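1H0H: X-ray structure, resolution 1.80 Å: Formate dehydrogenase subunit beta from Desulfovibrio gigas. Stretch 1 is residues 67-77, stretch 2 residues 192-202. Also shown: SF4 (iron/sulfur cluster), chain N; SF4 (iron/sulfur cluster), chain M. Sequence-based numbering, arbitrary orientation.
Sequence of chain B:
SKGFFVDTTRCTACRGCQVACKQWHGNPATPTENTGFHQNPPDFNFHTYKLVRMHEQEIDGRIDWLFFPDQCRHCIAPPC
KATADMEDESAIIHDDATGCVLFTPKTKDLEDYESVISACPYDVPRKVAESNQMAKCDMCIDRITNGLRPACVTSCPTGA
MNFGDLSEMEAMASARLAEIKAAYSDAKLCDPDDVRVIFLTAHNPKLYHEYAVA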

# COMPACT_ATOMS: atom_id res chain seq x y z
N PHE B 67 16.64 13.55 14.10
CA PHE B 67 15.32 13.77 14.66
C PHE B 67 15.37 13.86 16.19
O PHE B 67 16.10 13.12 16.83
CB PHE B 67 14.40 12.62 14.24
CG PHE B 67 14.39 12.35 12.75
CD1 PHE B 67 14.29 13.39 11.84
CD2 PHE B 67 14.46 11.06 12.25
CE1 PHE B 67 14.28 13.15 10.47
CE2 PHE B 67 14.45 10.81 10.89
CZ PHE B 67 14.34 11.86 9.99
N PHE B 68 14.53 14.73 16.74
CA PHE B 68 14.46 14.99 18.18
C PHE B 68 13.00 15.27 18.56
O PHE B 68 12.48 16.35 18.31
CB PHE B 68 15.32 16.23 18.47
CG PHE B 68 15.73 16.37 19.90
CD1 PHE B 68 16.87 15.71 20.37
CD2 PHE B 68 15.05 17.20 20.75
CE1 PHE B 68 17.28 15.85 21.73
CE2 PHE B 68 15.44 17.33 22.09
CZ PHE B 68 16.55 16.66 22.57
N PRO B 69 12.33 14.29 19.16
CA PRO B 69 10.91 14.44 19.55
C PRO B 69 10.83 15.17 20.90
O PRO B 69 10.68 14.56 21.95
CB PRO B 69 10.42 13.00 19.71
CG PRO B 69 11.61 12.15 19.80
CD PRO B 69 12.86 12.96 19.47
N ASP B 70 10.88 16.49 20.81
CA ASP B 70 11.03 17.38 21.93
C ASP B 70 9.77 17.48 22.80
O ASP B 70 8.65 17.37 22.31
CB ASP B 70 11.44 18.75 21.37
CG ASP B 70 12.20 19.57 22.34
OD1 ASP B 70 12.38 19.14 23.50
OD2 ASP B 70 12.64 20.69 22.03
N GLN B 71 9.98 17.63 24.10
CA GLN B 71 8.93 17.80 25.08
C GLN B 71 9.63 18.25 26.37
O GLN B 71 10.85 18.16 26.48
CB GLN B 71 8.18 16.48 25.33
CG GLN B 71 9.09 15.43 25.94
CD GLN B 71 8.40 14.10 26.29
OE1 GLN B 71 8.54 13.11 25.56
NE2 GLN B 71 7.70 14.06 27.42
N CYS B 72 8.85 18.69 27.35
CA CYS B 72 9.37 19.06 28.66
C CYS B 72 10.25 17.94 29.22
O CYS B 72 9.92 16.76 29.06
CB CYS B 72 8.22 19.31 29.61
SG CYS B 72 8.72 19.48 31.33
N ARG B 73 11.33 18.28 29.91
CA ARG B 73 12.24 17.26 30.44
C ARG B 73 11.83 16.75 31.82
O ARG B 73 12.46 15.85 32.34
CB ARG B 73 13.64 17.83 30.58
CG ARG B 73 14.18 18.44 29.31
CD ARG B 73 14.39 17.46 28.13
NE ARG B 73 15.24 18.09 27.13
CZ ARG B 73 14.80 18.93 26.20
NH1 ARG B 73 13.49 19.26 26.14
NH2 ARG B 73 15.66 19.45 25.35
N HIS B 74 10.82 17.37 32.41
CA HIS B 74 10.40 17.07 33.77
C HIS B 74 11.60 17.04 34.71
O HIS B 74 11.90 16.04 35.37
CB HIS B 74 9.53 15.81 33.80
CG HIS B 74 8.22 16.03 33.13
ND1 HIS B 74 7.13 16.56 33.79
CD2 HIS B 74 7.85 15.89 31.84
CE1 HIS B 74 6.13 16.70 32.95
NE2 HIS B 74 6.53 16.28 31.75
N CYS B 75 12.30 18.17 34.70
CA CYS B 75 13.48 18.41 35.54
C CYS B 75 13.29 17.93 36.96
O CYS B 75 12.24 18.17 37.59
CB CYS B 75 13.80 19.90 35.55
SG CYS B 75 14.30 20.52 33.93
N ILE B 76 14.30 17.25 37.49
CA ILE B 76 14.23 16.74 38.84
C ILE B 76 14.03 17.88 39.85
O ILE B 76 13.27 17.76 40.82
CB ILE B 76 15.49 15.92 39.13
CG1 ILE B 76 15.44 14.63 38.30
CG2 ILE B 76 15.62 15.61 40.63
CD1 ILE B 76 16.76 13.92 38.24
N ALA B 77 14.71 18.99 39.59
CA ALA B 77 14.61 20.18 40.42
C ALA B 77 14.23 21.30 39.47
O ALA B 77 15.08 22.05 39.02
CB ALA B 77 15.96 20.48 41.05
FE1 SF4 N . 11.61 23.59 31.41
FE2 SF4 N . 9.99 21.38 31.69
FE3 SF4 N . 12.42 21.64 33.18
FE4 SF4 N . 10.27 23.28 33.74
S1 SF4 N . 10.38 20.94 34.06
S2 SF4 N . 12.34 23.96 33.54
S3 SF4 N . 9.34 23.56 31.58
S4 SF4 N . 12.16 21.39 30.83
FE1 SF4 M . 1.99 12.90 27.36
FE2 SF4 M . 4.11 12.58 25.64
FE3 SF4 M . 4.07 14.68 27.45
FE4 SF4 M . 2.37 14.67 25.28
S1 SF4 M . 4.69 14.69 25.27
S2 SF4 M . 1.89 15.17 27.47
S3 SF4 M . 1.89 12.53 25.00
S4 SF4 M . 4.10 12.50 28.08
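Stretch 2 (192-202) PDDVRVIFLTA

Stretch 2 enters as a loop, Pro192 to Arg196, and continues as a strand from Val197 to Thr201. It runs antiparallel to stretch 1. The strand that includes Phe67 to Asp70 and the strand 197-201 have directions 174° apart, and their axes come no closer than 9.3 Å. No backbone hydrogen bond joins the two strands; side chains of stretch 2 reach across to side chains and backbone of stretch 1. Farther along, the backbones close in: the CA atoms of Arg73 and Val197 are 4.6 Å apart, and those of Cys75 and Val195 are 4.2 Å apart.

All direct hydrogen bonds between the stretches lie in this close part, and all are backbone to backbone. Arg73 O accepts from two successive amides, Arg196 N and Val197 N, each at 2.9 Å. Arg196 N also makes a weak bond to His74 O, at 3.3 Å. Ile76 N donates to Asp194 O at 3.0 Å, with a nearly straight angle of 165°.

Three waters extend this pairing. Water 1 accepts from Arg196 NE at 2.9 Å and lies 2.6 Å from Cys75 O, to which it donates. Water 2 accepts from Arg196 NH2 and donates to Ile76 O, both at 2.9 Å. The Arg196 side chain is therefore tied to stretch 1 through water, while its NH1 is bonded elsewhere in the structure. Ile76 CG1 lies over one face of its guanidinium. Water 3 accepts from Ala77 N at 2.9 Å and donates to Asp194 O at 2.8 Å, so that carbonyl serves both a backbone amide and a water.

The Arg73 side chain bonds through NH1 within its own stretch and through NH2 elsewhere in the structure. Arg73 NH1 forms a salt bridge with Asp70 OD1 at 2.9 Å, the hydrogen bond itself being weak, and a weak bond to Gln71 O at 2.9 Å. Asp70 OD1 also accepts a weak bond from Gln71 N at 2.9 Å. Asp70 OD2, Gln71 OE1 and both ring nitrogens of His74 are satisfied elsewhere in the structure. Gln71 NE2 has no hydrogen-bond partner in the model; it lies 4.0 Å from Val197 CG2.

The strand alternates. Val197, Phe199 and Thr201 point toward stretch 1; Ile198 and Leu200 point away. Phe199 has the largest covered area. Its ring stacks face to face on Phe68, with centroids 4.1 Å apart and planes at 18°. Pro69 O is at its edge, 3.5 Å from Phe199 CE2. Phe199 CE1 lies over one face of the Arg73 guanidinium, 3.7 Å from Arg73 NE. Thr201 CG2 meets the edge of the Phe68 ring, 4.2 Å from Phe68 CE1. Val197 CG2 packs 3.3 Å from Cys72 O, and Val195 CG1 packs 3.6 Å from Arg73 CB.

Cys72 points away from stretch 2, and so does Cys75 overall, though its CB touches it; both bind the chain N cluster. Cys72 SG binds FE2 and Cys75 SG binds FE3, each at 2.3 Å. Cys72 SG also accepts from His74 N at 3.2 Å.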

# COMPACT_ATOMS: atom_id res chain seq x y z
N PRO B 192 21.84 13.78 31.76
CA PRO B 192 21.23 12.59 32.37
C PRO B 192 21.03 12.66 33.89
O PRO B 192 20.19 11.94 34.40
CB PRO B 192 22.23 11.48 32.04
CG PRO B 192 23.52 12.21 31.80
CD PRO B 192 23.10 13.46 31.06
N ASP B 193 21.78 13.50 34.59
CA ASP B 193 21.62 13.61 36.03
C ASP B 193 20.56 14.62 36.48
O ASP B 193 20.18 14.64 37.66
CB ASP B 193 22.95 14.01 36.66
CG ASP B 193 24.04 12.98 36.44
OD1 ASP B 193 23.73 11.77 36.34
OD2 ASP B 193 25.26 13.29 36.37
N ASP B 194 20.09 15.45 35.56
CA ASP B 194 19.20 16.56 35.95
C ASP B 194 17.74 16.48 35.52
O ASP B 194 16.89 17.25 36.02
CB ASP B 194 19.78 17.89 35.46
CG ASP B 194 21.25 18.06 35.82
OD1 ASP B 194 21.56 18.10 37.01
OD2 ASP B 194 22.17 18.18 34.97
N VAL B 195 17.43 15.57 34.60
CA VAL B 195 16.08 15.53 34.04
C VAL B 195 15.45 14.15 34.11
O VAL B 195 16.13 13.16 34.32
CB VAL B 195 16.10 15.99 32.56
CG1 VAL B 195 16.74 17.37 32.44
CG2 VAL B 195 16.85 14.99 31.70
N ARG B 196 14.13 14.08 33.92
CA ARG B 196 13.46 12.79 33.89
C ARG B 196 13.25 12.26 32.46
O ARG B 196 13.14 11.06 32.25
CB ARG B 196 12.12 12.85 34.63
CG ARG B 196 12.29 12.99 36.15
CD ARG B 196 10.98 13.25 36.87
NE ARG B 196 11.22 13.43 38.28
CZ ARG B 196 11.44 12.42 39.11
NH1 ARG B 196 11.42 11.19 38.63
NH2 ARG B 196 11.69 12.64 40.41
N VAL B 197 13.22 13.16 31.49
CA VAL B 197 13.14 12.75 30.10
C VAL B 197 14.56 12.75 29.56
O VAL B 197 15.13 13.82 29.25
CB VAL B 197 12.23 13.69 29.28
CG1 VAL B 197 12.16 13.23 27.82
CG2 VAL B 197 10.81 13.71 29.84
N ILE B 198 15.15 11.56 29.42
CA ILE B 198 16.55 11.46 29.01
C ILE B 198 16.74 11.13 27.51
O ILE B 198 16.40 10.02 27.09
CB ILE B 198 17.30 10.41 29.85
CG1 ILE B 198 17.15 10.67 31.36
CG2 ILE B 198 18.80 10.38 29.43
CD1 ILE B 198 17.65 9.51 32.26
N PHE B 199 17.25 12.08 26.72
CA PHE B 199 17.52 11.83 25.30
C PHE B 199 18.94 11.32 25.04
O PHE B 199 19.92 11.84 25.61
CB PHE B 199 17.37 13.07 24.45
CG PHE B 199 15.98 13.63 24.41
CD1 PHE B 199 15.55 14.46 25.42
CD2 PHE B 199 15.14 13.38 23.33
CE1 PHE B 199 14.31 15.02 25.37
CE2 PHE B 199 13.88 13.93 23.27
CZ PHE B 199 13.46 14.74 24.30
N LEU B 200 19.04 10.30 24.19
CA LEU B 200 20.31 9.82 23.68
C LEU B 200 20.46 10.39 22.30
O LEU B 200 19.51 10.33 21.50
CB LEU B 200 20.34 8.29 23.59
CG LEU B 200 21.54 7.69 22.84
CD1 LEU B 200 22.86 8.04 23.54
CD2 LEU B 200 21.45 6.19 22.69
N THR B 201 21.61 11.00 22.02
CA THR B 201 21.93 11.49 20.68
C THR B 201 23.18 10.80 20.23
O THR B 201 24.00 10.39 21.06
CB THR B 201 22.09 13.02 20.63
OG1 THR B 201 22.99 13.48 21.66
CG2 THR B 201 20.77 13.70 20.89
N ALA B 202 23.34 10.67 18.92
CA ALA B 202 24.50 9.99 18.37
C ALA B 202 25.63 10.96 18.02
O ALA B 202 26.72 10.55 17.70
CB ALA B 202 24.10 9.16 17.14
O HOH W 1 10.72 16.23 38.49
O HOH W 2 12.10 15.25 41.57
O HOH W 3 16.92 19.43 37.72